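Local structure of histone-lysine N-methyltransferase family member SUVH9 (Arabidopsis thaliana, 4NJ5) at residues 24-27 against 28-32; 492-495 against 496-500; 155-159 against 160-164. The protein takes part in gene silencing, lacks methyltransferase activity, and may instead bind methylated DNA and recruit RNA polymerase V to chromatin. All coordinates share one frame; numbering follows the deposited sequence.

How the interactions relate
Interactions 1 and 2 meet directly although their centres lie about 22 Å apart: Asn493 ND2, in the loop 492-500 of the SET domain, probably hydrogen-bonds Asp24 OD2 of the long helix 8-35 at 3.0 Å. That contact joins the N-terminal helix to the SET domain, and Asp24 uses its other carboxylate oxygen for Arg27 within interaction 1. Interaction 3 stands apart, at the start of helix 159-169 in the SRA domain; its centre is about 37 Å from each of the other two, and its nearest atoms are about 27 Å from interaction 1 and about 25 Å from interaction 2. All three are structural contacts away from the three-zinc cluster of the pre-SET cysteines.

Interaction 1 (24-27 against 28-32); sequences DSLR and MFLMM
Met28 N reaches back one turn to Asp24 O at 3.0 Å, and the same i to i+4 step repeats from Phe29 to Ser25, from Leu30 to Leu26 and from Met31 to Arg27, four successive bonds through one unbroken helix. On one face of it Leu26 and Leu30 cross obliquely, CD2 of Leu26 lying 4.1 Å from CG of Leu30, and the same methyl comes to 4.4 Å from CD2 of the Phe29 ring. Around the helix, Arg27 folds back on Asp24. A bend at chi3 (-43°) turns the guanidinium toward the carboxylate, which it grips side-on with two nitrogens on one oxygen: NH2 lies 2.9 Å from Asp24 OD1 in a salt bridge, and NE is 3.2 Å from that same OD1. The oxygen sits at the guanidinium edge, in its plane; NE meets it nearly along the C-O axis, while NH2 comes from above the carboxylate plane. This pairing should hold the guanidinium's rotation, with OD2 left for Asn493, and Met31 SD lies obliquely beside the guanidinium, 4.4 Å from Arg27 NH1. Ser25 OG bonds Met21 O and Gly425 N. Leu26, Arg27, Leu30 and Met31 also touch helix 46-60, so this is a stretch of alpha-helix with an i to i+3 acid-arginine pair on its flank, packed against a second helix at the N-terminal end of the chain.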
ATOM      1  N   ASP A  24     -10.828  -0.310   1.241  1.00 19.56           N
ATOM      2  CA  ASP A  24     -10.258  -0.806  -0.011  1.00 26.45           C
ATOM      3  C   ASP A  24     -10.996  -2.028  -0.575  1.00 28.93           C
ATOM      4  O   ASP A  24     -11.164  -2.147  -1.798  1.00 30.91           O
ATOM      5  CB  ASP A  24      -8.756  -1.075   0.135  1.00 25.10           C
ATOM      6  CG  ASP A  24      -7.929   0.200   0.072  1.00 23.43           C
ATOM      7  OD1 ASP A  24      -8.273   1.090  -0.736  1.00 24.21           O
ATOM      8  OD2 ASP A  24      -6.940   0.316   0.829  1.00 18.69           O
ATOM      9  N   SER A  25     -11.449  -2.922   0.305  1.00 32.52           N
ATOM     10  CA  SER A  25     -12.251  -4.057  -0.149  1.00 31.15           C
ATOM     11  C   SER A  25     -13.548  -3.593  -0.809  1.00 31.72           C
ATOM     12  O   SER A  25     -13.940  -4.106  -1.860  1.00 33.34           O
ATOM     13  CB  SER A  25     -12.568  -5.006   1.004  1.00 21.95           C
ATOM     14  OG  SER A  25     -11.381  -5.566   1.527  1.00 21.79           O
ATOM     15  N   LEU A  26     -14.204  -2.618  -0.185  1.00 22.60           N
ATOM     16  CA  LEU A  26     -15.453  -2.068  -0.705  1.00 25.86           C
ATOM     17  C   LEU A  26     -15.242  -1.424  -2.075  1.00 28.43           C
ATOM     18  O   LEU A  26     -15.993  -1.698  -3.021  1.00 25.15           O
ATOM     19  CB  LEU A  26     -16.031  -1.042   0.269  1.00 25.88           C
ATOM     20  CG  LEU A  26     -17.547  -0.997   0.475  1.00 28.75           C
ATOM     21  CD1 LEU A  26     -17.946   0.393   0.949  1.00 28.53           C
ATOM     22  CD2 LEU A  26     -18.314  -1.374  -0.786  1.00 28.77           C
ATOM     23  N   ARG A  27     -14.231  -0.562  -2.172  1.00 22.86           N
ATOM     24  CA  ARG A  27     -13.864   0.029  -3.456  1.00 27.59           C
ATOM     25  C   ARG A  27     -13.720  -1.049  -4.517  1.00 25.11           C
ATOM     26  O   ARG A  27     -14.357  -0.987  -5.573  1.00 26.71           O
ATOM     27  CB  ARG A  27     -12.539   0.783  -3.352  1.00 28.28           C
ATOM     28  CG  ARG A  27     -12.645   2.246  -2.992  1.00 26.16           C
ATOM     29  CD  ARG A  27     -11.375   2.985  -3.401  1.00 27.01           C
ATOM     30  NE  ARG A  27     -10.165   2.228  -3.077  1.00 26.66           N
ATOM     31  CZ  ARG A  27      -9.400   1.613  -3.976  1.00 26.37           C
ATOM     32  NH1 ARG A  27      -9.714   1.665  -5.264  1.00 25.89           N
ATOM     33  NH2 ARG A  27      -8.322   0.945  -3.584  1.00 22.19           N
ATOM     34  N   MET A  28     -12.885  -2.042  -4.222  1.00 23.34           N
ATOM     35  CA  MET A  28     -12.625  -3.112  -5.177  1.00 24.13           C
ATOM     36  C   MET A  28     -13.909  -3.837  -5.577  1.00 25.57           C
ATOM     37  O   MET A  28     -14.074  -4.232  -6.731  1.00 26.83           O
ATOM     38  CB  MET A  28     -11.583  -4.088  -4.625  1.00 23.35           C
ATOM     39  CG  MET A  28     -10.179  -3.496  -4.563  1.00 22.46           C
ATOM     40  SD  MET A  28      -8.978  -4.579  -3.768  1.00 25.24           S
ATOM     41  CE  MET A  28      -9.047  -6.004  -4.857  1.00 23.94           C
ATOM     42  N   PHE A  29     -14.826  -3.987  -4.627  1.00 25.64           N
ATOM     43  CA  PHE A  29     -16.099  -4.639  -4.906  1.00 27.22           C
ATOM     44  C   PHE A  29     -16.961  -3.832  -5.870  1.00 28.68           C
ATOM     45  O   PHE A  29     -17.548  -4.387  -6.800  1.00 30.32           O
ATOM     46  CB  PHE A  29     -16.876  -4.895  -3.617  1.00 27.23           C
ATOM     47  CG  PHE A  29     -18.283  -5.369  -3.850  1.00 29.12           C
ATOM     48  CD1 PHE A  29     -18.530  -6.675  -4.246  1.00 30.10           C
ATOM     49  CD2 PHE A  29     -19.357  -4.508  -3.679  1.00 30.13           C
ATOM     50  CE1 PHE A  29     -19.820  -7.117  -4.466  1.00 32.06           C
ATOM     51  CE2 PHE A  29     -20.655  -4.943  -3.898  1.00 33.77           C
ATOM     52  CZ  PHE A  29     -20.887  -6.249  -4.292  1.00 33.17           C
ATOM     53  N   LEU A  30     -17.045  -2.526  -5.630  1.00 28.27           N
ATOM     54  CA  LEU A  30     -17.798  -1.629  -6.501  1.00 29.74           C
ATOM     55  C   LEU A  30     -17.220  -1.647  -7.913  1.00 30.51           C
ATOM     56  O   LEU A  30     -17.963  -1.621  -8.921  1.00 32.54           O
ATOM     57  CB  LEU A  30     -17.761  -0.208  -5.946  1.00 28.96           C
ATOM     58  CG  LEU A  30     -18.481  -0.050  -4.610  1.00 28.96           C
ATOM     59  CD1 LEU A  30     -18.318   1.357  -4.059  1.00 29.04           C
ATOM     60  CD2 LEU A  30     -19.956  -0.397  -4.775  1.00 30.87           C
ATOM     61  N   MET A  31     -15.891  -1.710  -7.982  1.00 34.39           N
ATOM     62  CA  MET A  31     -15.206  -1.844  -9.264  1.00 35.09           C
ATOM     63  C   MET A  31     -15.513  -3.181  -9.955  1.00 37.13           C
ATOM     64  O   MET A  31     -15.713  -3.226 -11.168  1.00 39.86           O
ATOM     65  CB  MET A  31     -13.694  -1.636  -9.104  1.00 34.55           C
ATOM     66  CG  MET A  31     -13.328  -0.371  -8.340  1.00 36.02           C
ATOM     67  SD  MET A  31     -11.867   0.496  -8.930  1.00 58.72           S
ATOM     68  CE  MET A  31     -12.674   1.764  -9.896  1.00 29.62           C
ATOM     69  N   MET A  32     -15.565  -4.272  -9.205  1.00 37.65           N
ATOM     70  CA  MET A  32     -15.888  -5.555  -9.825  1.00 40.32           C
ATOM     71  C   MET A  32     -17.332  -5.546 -10.324  1.00 38.39           C
ATOM     72  O   MET A  32     -17.641  -6.094 -11.379  1.00 38.96           O
ATOM     73  CB  MET A  32     -15.650  -6.715  -8.853  1.00 38.63           C
ATOM     74  CG  MET A  32     -14.182  -7.100  -8.695  1.00 40.49           C
ATOM     75  SD  MET A  32     -13.476  -7.699 -10.247  1.00 43.35           S
ATOM     76  CE  MET A  32     -14.348  -9.254 -10.432  1.00 32.91           C
TER

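Interaction 2 (492-495 against 496-500); sequences ENIP and PMTEL
Ile494 and Leu500 bring their methyl ends together across the loop, CD1 of Ile494 lying 3.7 Å from CD2 of Leu500, with the two side chains crossing at about a right angle. Ile494 also uses its other branch: CG2 packs 3.7 Å from CB of Thr498 and only slightly farther from that residue's own methyl. With CG1 anti to the carbonyl carbon (chi1 -50°), Ile494 can send one branch to each partner. The polar side of the contact gathers on Pro495 O. Thr498 N donates to it weakly, at 3.4 Å, which closes a type II beta turn from Pro495 to Thr498. Pro496 fills the second position of the turn and Met497 the third, where its positive phi of 83° is what this turn type calls for. Thr498 OG1 also lies 3.3 Å from Pro495 O, at best a weak bond whose proton has another acceptor within reach; the hydroxyl oxygen rests beside the proline ring as well, 3.6 Å from Pro495 CG. A water sits in the bend, 2.7 Å from Thr498 O and 3.3 Å from Pro495 O. It can donate to either carbonyl, though with other acceptors nearby it has too few protons to serve them all.

Farther out, backbone hydrogen bonds tie Ile494 to Leu381, Met497 to Ser377 and Leu500 to Val375, setting the loop against strand 373-377 of the SET domain and the chain just beyond it. Asn493 OD1 accepts from Ala383 N, which probably helps to hold the incoming limb ahead of the turn. Helix 228-240 covers the apex, Pro496 touching Leu232 and Ala235, and Met497 touching Val231 and Ala235.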
ATOM      1  N   GLU A 492      -1.296  -4.240   2.868  1.00 17.41           N
ATOM      2  CA  GLU A 492      -1.872  -2.913   3.056  1.00 21.36           C
ATOM      3  C   GLU A 492      -1.194  -1.893   2.148  1.00 17.60           C
ATOM      4  O   GLU A 492      -0.298  -2.237   1.375  1.00 17.31           O
ATOM      5  CB  GLU A 492      -1.762  -2.480   4.522  1.00 18.79           C
ATOM      6  CG  GLU A 492      -0.342  -2.476   5.058  1.00 18.90           C
ATOM      7  CD  GLU A 492      -0.272  -2.154   6.540  1.00 19.98           C
ATOM      8  OE1 GLU A 492      -1.306  -1.751   7.118  1.00 20.68           O
ATOM      9  OE2 GLU A 492       0.820  -2.308   7.128  1.00 20.25           O
ATOM     10  N   ASN A 493      -1.628  -0.640   2.234  1.00 18.10           N
ATOM     11  CA  ASN A 493      -0.986   0.433   1.483  1.00 18.10           C
ATOM     12  C   ASN A 493       0.342   0.829   2.126  1.00 18.41           C
ATOM     13  O   ASN A 493       0.379   1.606   3.081  1.00 20.76           O
ATOM     14  CB  ASN A 493      -1.917   1.640   1.357  1.00 21.89           C
ATOM     15  CG  ASN A 493      -3.167   1.330   0.548  1.00 23.71           C
ATOM     16  OD1 ASN A 493      -3.102   0.648  -0.473  1.00 17.84           O
ATOM     17  ND2 ASN A 493      -4.313   1.820   1.010  1.00 24.95           N
ATOM     18  N   ILE A 494       1.429   0.282   1.595  1.00 24.15           N
ATOM     19  CA  ILE A 494       2.756   0.491   2.158  1.00 25.70           C
ATOM     20  C   ILE A 494       3.481   1.653   1.484  1.00 27.76           C
ATOM     21  O   ILE A 494       3.797   1.585   0.298  1.00 35.92           O
ATOM     22  CB  ILE A 494       3.622  -0.775   2.004  1.00 21.35           C
ATOM     23  CG1 ILE A 494       2.864  -2.010   2.502  1.00 19.21           C
ATOM     24  CG2 ILE A 494       4.952  -0.601   2.728  1.00 18.25           C
ATOM     25  CD1 ILE A 494       3.549  -3.334   2.189  1.00 17.48           C
ATOM     26  N   PRO A 495       3.742   2.728   2.238  1.00 19.42           N
ATOM     27  CA  PRO A 495       4.546   3.827   1.694  1.00 19.93           C
ATOM     28  C   PRO A 495       5.977   3.369   1.428  1.00 19.82           C
ATOM     29  O   PRO A 495       6.434   2.423   2.064  1.00 19.61           O
ATOM     30  CB  PRO A 495       4.506   4.886   2.804  1.00 20.99           C
ATOM     31  CG  PRO A 495       4.118   4.152   4.041  1.00 21.06           C
ATOM     32  CD  PRO A 495       3.262   3.004   3.603  1.00 20.13           C
ATOM     33  N   PRO A 496       6.672   3.984   0.504  1.00 21.09           N
ATOM     34  CA  PRO A 496       8.038   3.623   0.210  1.00 23.48           C
ATOM     35  C   PRO A 496       8.938   3.810   1.409  1.00 24.84           C
ATOM     36  O   PRO A 496       8.731   4.650   2.230  1.00 28.07           O
ATOM     37  CB  PRO A 496       8.425   4.618  -0.840  1.00 24.64           C
ATOM     38  CG  PRO A 496       7.206   4.990  -1.488  1.00 26.66           C
ATOM     39  CD  PRO A 496       6.124   4.876  -0.504  1.00 23.29           C
ATOM     40  N   MET A 497       9.909   2.932   1.489  1.00 20.72           N
ATOM     41  CA  MET A 497      10.952   2.872   2.476  1.00 22.02           C
ATOM     42  C   MET A 497      10.498   2.182   3.736  1.00 25.48           C
ATOM     43  O   MET A 497      11.255   1.982   4.612  1.00 28.43           O
ATOM     44  CB  MET A 497      11.582   4.236   2.763  1.00 22.61           C
ATOM     45  CG  MET A 497      11.977   5.016   1.545  1.00 22.91           C
ATOM     46  SD  MET A 497      13.193   4.185   0.585  1.00 33.26           S
ATOM     47  CE  MET A 497      12.333   3.797  -0.870  1.00 64.65           C
ATOM     48  N   THR A 498       9.266   1.764   3.782  1.00 23.64           N
ATOM     49  CA  THR A 498       8.827   0.953   4.863  1.00 26.08           C
ATOM     50  C   THR A 498       9.290  -0.464   4.648  1.00 25.74           C
ATOM     51  O   THR A 498       9.118  -1.013   3.623  1.00 24.33           O
ATOM     52  CB  THR A 498       7.307   1.009   5.021  1.00 32.85           C
ATOM     53  OG1 THR A 498       6.913   2.331   5.370  1.00 35.32           O
ATOM     54  CG2 THR A 498       6.844   0.071   6.034  1.00 28.06           C
ATOM     55  N   GLU A 499       9.910  -1.038   5.647  1.00 24.83           N
ATOM     56  CA  GLU A 499      10.400  -2.390   5.545  1.00 21.45           C
ATOM     57  C   GLU A 499       9.266  -3.410   5.341  1.00 21.30           C
ATOM     58  O   GLU A 499       8.236  -3.337   5.938  1.00 19.71           O
ATOM     59  CB  GLU A 499      11.296  -2.748   6.740  1.00 21.30           C
ATOM     60  CG  GLU A 499      11.808  -4.164   6.717  1.00 27.36           C
ATOM     61  CD  GLU A 499      12.804  -4.533   7.792  1.00 30.78           C
ATOM     62  OE1 GLU A 499      13.296  -5.619   7.773  1.00 28.02           O
ATOM     63  OE2 GLU A 499      13.118  -3.769   8.672  1.00 36.22           O
ATOM     64  N   LEU A 500       9.530  -4.383   4.496  1.00 25.87           N
ATOM     65  CA  LEU A 500       8.562  -5.447   4.286  1.00 25.60           C
ATOM     66  C   LEU A 500       8.828  -6.551   5.292  1.00 28.23           C
ATOM     67  O   LEU A 500       9.981  -6.847   5.602  1.00 34.86           O
ATOM     68  CB  LEU A 500       8.687  -6.006   2.874  1.00 21.85           C
ATOM     69  CG  LEU A 500       8.471  -5.025   1.726  1.00 21.59           C
ATOM     70  CD1 LEU A 500       8.624  -5.750   0.399  1.00 19.14           C
ATOM     71  CD2 LEU A 500       7.099  -4.366   1.835  1.00 17.13           C
TER
HETATM   72  O   HOH W   1       8.449  -0.028   1.182  1.00 13.44           O

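Interaction 3 (155-159 against 160-164); sequences QRLEG and GNLAM
Asn161 ND2 reaches back to Arg156 O at 3.0 Å, a fairly straight bond (157°) that meets the carbonyl from above its plane. Its CG stands anti to the carbonyl carbon (chi1 -60°), beside the backbone N, which swings the amide back to that oxygen. The same acceptor takes a weak bond from Glu158 N, closing the inverse gamma turn centred on Leu157. Asn161 N meets Glu158 O only weakly, at 3.2 Å, whereas Ala163 N bonds Gly159 O at 2.9 Å as helix 159-169 begins. The chain enters it through Gly159, whose phi is positive; a beta carbon there would clash with Gly160 N. Asn161 OD1 accepts from Gln142 N, and Gln155, its amide plane turned 20° from that of Asn161 and the side chains crossing at about a right angle, bonds Gly141 O and Phe214 N. Leu162 packs over the gamma turn, its CB 3.6 Å from Leu157 O, with Leu157 CG 4.2 Å from Leu162 CD1. A leucine in place of Asn161 would probably leave Arg156 O and Gln142 N without this amide and let the loop shift against the helix. Both ends of one buried amide thus tie the helix start to the SRA chain before it.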
ATOM      1  N   GLN A 155     -11.064  37.484  -1.804  1.00 25.67           N
ATOM      2  CA  GLN A 155     -11.367  36.538  -0.743  1.00 28.55           C
ATOM      3  C   GLN A 155     -12.015  37.278   0.421  1.00 29.47           C
ATOM      4  O   GLN A 155     -11.863  38.493   0.563  1.00 30.91           O
ATOM      5  CB  GLN A 155     -10.105  35.800  -0.290  1.00 24.96           C
ATOM      6  CG  GLN A 155      -9.600  34.797  -1.317  1.00 27.20           C
ATOM      7  CD  GLN A 155      -8.535  33.864  -0.771  1.00 28.91           C
ATOM      8  OE1 GLN A 155      -8.099  33.997   0.373  1.00 24.07           O
ATOM      9  NE2 GLN A 155      -8.110  32.910  -1.594  1.00 33.68           N
ATOM     10  N   ARG A 156     -12.766  36.553   1.237  1.00 25.25           N
ATOM     11  CA  ARG A 156     -13.362  37.149   2.424  1.00 28.38           C
ATOM     12  C   ARG A 156     -12.955  36.386   3.666  1.00 25.43           C
ATOM     13  O   ARG A 156     -12.767  35.169   3.619  1.00 22.04           O
ATOM     14  CB  ARG A 156     -14.886  37.242   2.280  1.00 41.21           C
ATOM     15  CG  ARG A 156     -15.308  38.284   1.262  1.00 49.53           C
ATOM     16  CD  ARG A 156     -16.778  38.227   0.916  1.00 57.74           C
ATOM     17  NE  ARG A 156     -17.132  39.227  -0.091  1.00 62.97           N
ATOM     18  CZ  ARG A 156     -17.561  40.457   0.181  1.00 63.09           C
ATOM     19  NH1 ARG A 156     -17.709  40.854   1.438  1.00 63.12           N
ATOM     20  NH2 ARG A 156     -17.847  41.293  -0.807  1.00 62.48           N
ATOM     21  N   LEU A 157     -12.800  37.110   4.769  1.00 29.03           N
ATOM     22  CA  LEU A 157     -12.396  36.494   6.023  1.00 27.82           C
ATOM     23  C   LEU A 157     -13.597  35.817   6.673  1.00 26.03           C
ATOM     24  O   LEU A 157     -14.107  36.266   7.700  1.00 28.82           O
ATOM     25  CB  LEU A 157     -11.780  37.532   6.955  1.00 29.08           C
ATOM     26  CG  LEU A 157     -10.994  36.993   8.149  1.00 31.61           C
ATOM     27  CD1 LEU A 157      -9.876  36.076   7.676  1.00 28.23           C
ATOM     28  CD2 LEU A 157     -10.442  38.137   8.992  1.00 28.45           C
ATOM     29  N   GLU A 158     -14.059  34.742   6.043  1.00 25.83           N
ATOM     30  CA  GLU A 158     -15.209  33.987   6.518  1.00 29.81           C
ATOM     31  C   GLU A 158     -14.926  32.509   6.304  1.00 28.33           C
ATOM     32  O   GLU A 158     -13.990  32.151   5.589  1.00 27.65           O
ATOM     33  CB  GLU A 158     -16.471  34.375   5.740  1.00 36.62           C
ATOM     34  CG  GLU A 158     -16.735  35.871   5.635  1.00 44.72           C
ATOM     35  CD  GLU A 158     -17.929  36.189   4.756  1.00 52.02           C
ATOM     36  OE1 GLU A 158     -18.009  35.643   3.633  1.00 53.78           O
ATOM     37  OE2 GLU A 158     -18.793  36.979   5.193  1.00 56.39           O
ATOM     38  N   GLY A 159     -15.742  31.657   6.919  1.00 29.68           N
ATOM     39  CA  GLY A 159     -15.619  30.219   6.769  1.00 24.55           C
ATOM     40  C   GLY A 159     -14.225  29.695   7.050  1.00 24.87           C
ATOM     41  O   GLY A 159     -13.693  29.875   8.146  1.00 34.14           O
ATOM     42  N   GLY A 160     -13.629  29.057   6.048  1.00 20.70           N
ATOM     43  CA  GLY A 160     -12.317  28.453   6.192  1.00 22.30           C
ATOM     44  C   GLY A 160     -11.230  29.439   6.573  1.00 23.16           C
ATOM     45  O   GLY A 160     -10.403  29.153   7.439  1.00 20.54           O
ATOM     46  N   ASN A 161     -11.234  30.600   5.928  1.00 17.96           N
ATOM     47  CA  ASN A 161     -10.232  31.628   6.187  1.00 18.32           C
ATOM     48  C   ASN A 161     -10.292  32.150   7.623  1.00 20.74           C
ATOM     49  O   ASN A 161      -9.267  32.225   8.320  1.00 20.22           O
ATOM     50  CB  ASN A 161     -10.388  32.780   5.193  1.00 17.83           C
ATOM     51  CG  ASN A 161     -10.220  32.330   3.751  1.00 17.94           C
ATOM     52  OD1 ASN A 161      -9.640  31.282   3.484  1.00 22.03           O
ATOM     53  ND2 ASN A 161     -10.727  33.124   2.816  1.00 22.13           N
ATOM     54  N   LEU A 162     -11.500  32.503   8.059  1.00 34.40           N
ATOM     55  CA  LEU A 162     -11.723  32.952   9.428  1.00 31.46           C
ATOM     56  C   LEU A 162     -11.311  31.855  10.396  1.00 31.07           C
ATOM     57  O   LEU A 162     -10.727  32.128  11.441  1.00 36.82           O
ATOM     58  CB  LEU A 162     -13.193  33.322   9.647  1.00 22.41           C
ATOM     59  CG  LEU A 162     -13.592  33.843  11.035  1.00 24.38           C
ATOM     60  CD1 LEU A 162     -12.776  35.065  11.420  1.00 24.46           C
ATOM     61  CD2 LEU A 162     -15.081  34.157  11.089  1.00 25.38           C
ATOM     62  N   ALA A 163     -11.604  30.611  10.035  1.00 21.24           N
ATOM     63  CA  ALA A 163     -11.247  29.472  10.872  1.00 21.81           C
ATOM     64  C   ALA A 163      -9.731  29.341  11.017  1.00 21.23           C
ATOM     65  O   ALA A 163      -9.232  29.032  12.097  1.00 22.22           O
ATOM     66  CB  ALA A 163     -11.842  28.199  10.310  1.00 28.10           C
ATOM     67  N   MET A 164      -9.010  29.577   9.925  1.00 20.41           N
ATOM     68  CA  MET A 164      -7.550  29.579   9.946  1.00 21.88           C
ATOM     69  C   MET A 164      -7.056  30.657  10.903  1.00 24.95           C
ATOM     70  O   MET A 164      -6.213  30.397  11.766  1.00 26.98           O
ATOM     71  CB  MET A 164      -6.983  29.829   8.543  1.00 21.75           C
ATOM     72  CG  MET A 164      -7.212  28.701   7.547  1.00 21.87           C
ATOM     73  SD  MET A 164      -6.280  27.202   7.929  1.00 28.60           S
ATOM     74  CE  MET A 164      -4.610  27.710   7.521  1.00 24.98           C
TER